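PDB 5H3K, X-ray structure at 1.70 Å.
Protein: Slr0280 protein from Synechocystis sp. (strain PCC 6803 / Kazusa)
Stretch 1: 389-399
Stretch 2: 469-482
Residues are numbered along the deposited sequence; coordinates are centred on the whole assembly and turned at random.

Stretch 1 389-399: IITTGSGQRLT
Stretch 2 (469-482) QIPAGVLAVGTTLN

Stretch 1 is a beta hairpin. Its strands, I389 to about T392 and R397 to T399, are paired by I390 N to L398 O and L398 N to I390 O, both 2.7 Å. T392 N reaches Q396 O at 3.0 Å. A type I turn from T392 to G395 closes the loop, with G395 N to T392 O at 3.0 Å. G395 has phi/psi of 110/-9, where a CB would jam against the preceding carbonyl, so glycine suits this corner.

Stretch 2 is mostly loop and ends in a strand that includes L481 and N482. It bends through two type II turns, P471 to V474 and A476 to T479. Each has glycine at its third position, with positive phi: G473 at 83/-11 and G478 at 104/-17. In the second turn T479 N meets A476 O at 3.0 Å, and T479 OG1 donates to the same oxygen at 2.7 Å.

The end of stretch 2 runs antiparallel to the first strand of the hairpin. T391 faces N482 as a hydrogen-bonded pair, T391 CA to N482 CA 5.1 Å. T391 N donates to N482 O, and N482 N donates to T391 O, both at 2.8 Å and nearly straight. Close CA-H...O contacts flank them: I390 CA to N482 O is 3.3 Å, and L481 CA to T391 O is 3.4 Å. Next along, T392 CA lies 3.2 Å from T480 O, and G393 N lies 2.9 Å from T480 O.

The side chains of T391 and N482 share one face of the sheet. Both are polar, and a water joins them: the water is hydrogen-bonded to N482 OD1 at 2.7 Å, I389 O at 2.8 Å and T391 OG1 at 2.9 Å. T391 is m; N482 is t.

The other face carries T392 and L481, and here the packing is apolar. L398 (m, t) is the main bump, with the largest covered area. Its CD1 enters a hollow lined by I470 CG2 at 4.0 Å, L475 CD1 at 4.1 Å and V474 CG1 at 4.2 Å. Its CD2 touches P471 CD at 4.1 Å. I470 and L475 are both m, t; V474 is t. The branched end of leucine lets one residue touch all four. Beside it, I390 (m, t) sets CG2 3.9 Å from L481 CD2; L481 is also m, t.

T392 (p) fills the gap between these groups. Its CG2 lies 3.7 Å from L481 CD2 and 4.1 Å from L475 CD2, while its CB is 3.6 Å from T479 CG2. Its OG1 accepts from S394 N at 3.2 Å. Threonine thus offers a methyl to the pocket and a hydroxyl to the turn.

A second water bonds T392 OG1 at 2.9 Å and donates to V474 O at 2.8 Å. Q396, exposed, points its CA-to-CB bond toward stretch 2, and its NE2 lies 3.3 Å from V474 CG2. The two stretches bury 552 Å² between them, both sides summed.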

# COMPACT_ATOMS: atom_id res chain seq x y z
N ILE A 389 30.92 -0.31 -12.07
CA ILE A 389 32.37 -0.32 -12.26
C ILE A 389 32.91 1.03 -11.83
O ILE A 389 32.48 2.08 -12.32
CB ILE A 389 32.76 -0.56 -13.72
CG1 ILE A 389 32.21 -1.90 -14.19
CG2 ILE A 389 34.28 -0.53 -13.87
CD1 ILE A 389 32.51 -3.02 -13.22
N ILE A 390 33.85 1.00 -10.88
CA ILE A 390 34.52 2.21 -10.45
C ILE A 390 35.90 2.22 -11.09
O ILE A 390 36.68 1.29 -10.88
CB ILE A 390 34.69 2.24 -8.93
CG1 ILE A 390 33.33 2.08 -8.23
CG2 ILE A 390 35.39 3.53 -8.47
CD1 ILE A 390 33.43 2.09 -6.70
N THR A 391 36.18 3.26 -11.88
CA THR A 391 37.43 3.38 -12.63
C THR A 391 38.21 4.58 -12.09
O THR A 391 37.69 5.69 -12.03
CB THR A 391 37.18 3.57 -14.14
OG1 THR A 391 36.50 2.43 -14.66
CG2 THR A 391 38.49 3.76 -14.90
N THR A 392 39.46 4.34 -11.70
CA THR A 392 40.31 5.40 -11.13
C THR A 392 41.04 6.18 -12.21
O THR A 392 40.99 5.85 -13.39
CB THR A 392 41.38 4.83 -10.19
OG1 THR A 392 42.40 4.20 -10.98
CG2 THR A 392 40.79 3.82 -9.21
N GLY A 393 41.76 7.22 -11.77
CA GLY A 393 42.49 8.08 -12.69
C GLY A 393 43.69 7.41 -13.33
O GLY A 393 44.34 7.99 -14.20
N SER A 394 44.01 6.19 -12.89
CA SER A 394 45.08 5.44 -13.54
C SER A 394 44.49 4.42 -14.52
O SER A 394 45.19 3.90 -15.39
CB SER A 394 45.97 4.73 -12.52
OG SER A 394 45.27 3.68 -11.88
N GLY A 395 43.20 4.13 -14.36
CA GLY A 395 42.55 3.17 -15.23
C GLY A 395 42.17 1.88 -14.54
O GLY A 395 41.47 1.05 -15.13
N GLN A 396 42.65 1.69 -13.31
CA GLN A 396 42.27 0.53 -12.50
C GLN A 396 40.75 0.45 -12.33
O GLN A 396 40.07 1.48 -12.29
CB GLN A 396 42.90 0.59 -11.11
CG GLN A 396 44.33 0.07 -11.00
CD GLN A 396 45.16 0.90 -10.03
OE1 GLN A 396 45.69 1.95 -10.39
NE2 GLN A 396 45.27 0.44 -8.79
N ARG A 397 40.23 -0.77 -12.22
CA ARG A 397 38.79 -0.96 -12.07
C ARG A 397 38.45 -1.68 -10.77
O ARG A 397 39.14 -2.62 -10.38
CB ARG A 397 38.24 -1.76 -13.25
CG ARG A 397 38.32 -1.04 -14.57
CD ARG A 397 37.78 -1.90 -15.68
NE ARG A 397 36.94 -1.11 -16.57
CZ ARG A 397 35.74 -1.49 -17.01
NH1 ARG A 397 35.23 -2.66 -16.65
NH2 ARG A 397 35.05 -0.68 -17.81
N LEU A 398 37.38 -1.24 -10.11
CA LEU A 398 36.82 -1.99 -9.00
C LEU A 398 35.35 -2.23 -9.32
O LEU A 398 34.71 -1.39 -9.97
CB LEU A 398 36.92 -1.20 -7.69
CG LEU A 398 38.30 -0.92 -7.10
CD1 LEU A 398 38.20 0.05 -5.91
CD2 LEU A 398 38.96 -2.22 -6.67
N THR A 399 34.81 -3.36 -8.88
CA THR A 399 33.38 -3.62 -9.09
C THR A 399 32.68 -3.53 -7.75
O THR A 399 33.05 -4.22 -6.79
CB THR A 399 33.11 -5.00 -9.70
OG1 THR A 399 33.28 -6.00 -8.69
CG2 THR A 399 34.06 -5.27 -10.85
N GLN A 469 38.26 -6.11 0.28
CA GLN A 469 38.19 -6.45 -1.13
C GLN A 469 38.96 -5.46 -1.99
O GLN A 469 39.14 -5.69 -3.19
CB GLN A 469 36.74 -6.53 -1.58
CG GLN A 469 35.91 -7.49 -0.74
CD GLN A 469 36.39 -8.92 -0.86
OE1 GLN A 469 36.30 -9.52 -1.92
NE2 GLN A 469 36.92 -9.45 0.24
N ILE A 470 39.38 -4.36 -1.38
CA ILE A 470 40.06 -3.29 -2.13
C ILE A 470 41.56 -3.33 -1.87
O ILE A 470 41.99 -3.06 -0.75
CB ILE A 470 39.49 -1.89 -1.78
CG1 ILE A 470 37.99 -1.81 -2.09
CG2 ILE A 470 40.23 -0.81 -2.57
CD1 ILE A 470 37.36 -0.45 -1.82
N PRO A 471 42.34 -3.67 -2.90
CA PRO A 471 43.81 -3.74 -2.81
C PRO A 471 44.38 -2.42 -2.33
O PRO A 471 43.84 -1.36 -2.66
CB PRO A 471 44.24 -4.00 -4.25
CG PRO A 471 43.04 -4.61 -4.92
CD PRO A 471 41.86 -3.95 -4.26
N ALA A 472 45.47 -2.47 -1.56
CA ALA A 472 46.07 -1.27 -1.02
C ALA A 472 46.56 -0.32 -2.11
O ALA A 472 47.05 -0.75 -3.16
CB ALA A 472 47.21 -1.62 -0.06
N GLY A 473 46.40 0.97 -1.85
CA GLY A 473 46.93 2.00 -2.73
C GLY A 473 46.08 2.34 -3.93
O GLY A 473 46.35 3.33 -4.61
N VAL A 474 45.05 1.54 -4.20
CA VAL A 474 44.18 1.76 -5.36
C VAL A 474 43.37 3.05 -5.21
O VAL A 474 43.18 3.79 -6.19
CB VAL A 474 43.24 0.55 -5.57
CG1 VAL A 474 42.23 0.82 -6.67
CG2 VAL A 474 44.06 -0.69 -5.91
N LEU A 475 42.90 3.32 -4.00
CA LEU A 475 42.10 4.52 -3.73
C LEU A 475 42.83 5.54 -2.85
O LEU A 475 42.32 5.95 -1.80
CB LEU A 475 40.78 4.15 -3.06
CG LEU A 475 39.84 3.28 -3.89
CD1 LEU A 475 38.52 3.05 -3.15
CD2 LEU A 475 39.59 3.91 -5.25
N ALA A 476 44.02 5.95 -3.28
CA ALA A 476 44.78 6.98 -2.55
C ALA A 476 44.01 8.30 -2.51
O ALA A 476 43.29 8.64 -3.46
CB ALA A 476 46.14 7.17 -3.19
N VAL A 477 44.18 9.06 -1.43
CA VAL A 477 43.63 10.42 -1.35
C VAL A 477 44.08 11.24 -2.57
O VAL A 477 45.27 11.29 -2.90
CB VAL A 477 44.05 11.12 -0.02
CG1 VAL A 477 43.61 12.59 0.00
CG2 VAL A 477 43.49 10.37 1.18
N GLY A 478 43.11 11.83 -3.27
CA GLY A 478 43.41 12.60 -4.47
C GLY A 478 43.05 11.88 -5.75
O GLY A 478 42.96 12.51 -6.81
N THR A 479 42.85 10.56 -5.67
CA THR A 479 42.49 9.78 -6.86
C THR A 479 41.13 10.22 -7.43
O THR A 479 40.16 10.43 -6.68
CB THR A 479 42.46 8.26 -6.55
OG1 THR A 479 43.71 7.87 -5.97
CG2 THR A 479 42.24 7.45 -7.82
N THR A 480 41.07 10.37 -8.75
CA THR A 480 39.84 10.72 -9.46
C THR A 480 39.07 9.43 -9.81
O THR A 480 39.69 8.43 -10.16
CB THR A 480 40.16 11.52 -10.74
OG1 THR A 480 40.59 12.84 -10.36
CG2 THR A 480 38.94 11.65 -11.64
N LEU A 481 37.74 9.45 -9.68
CA LEU A 481 36.94 8.24 -9.91
C LEU A 481 35.79 8.49 -10.87
O LEU A 481 35.15 9.55 -10.85
CB LEU A 481 36.37 7.68 -8.59
CG LEU A 481 37.33 7.30 -7.47
CD1 LEU A 481 36.53 6.91 -6.23
CD2 LEU A 481 38.23 6.15 -7.89
N ASN A 482 35.53 7.50 -11.72
CA ASN A 482 34.30 7.46 -12.49
C ASN A 482 33.51 6.22 -12.10
O ASN A 482 34.08 5.15 -11.95
CB ASN A 482 34.59 7.44 -13.99
CG ASN A 482 33.38 7.07 -14.81
OD1 ASN A 482 33.25 5.94 -15.28
ND2 ASN A 482 32.47 8.03 -14.99
O HOH W 1 33.75 3.40 -14.47
O HOH W 2 44.18 3.59 -8.77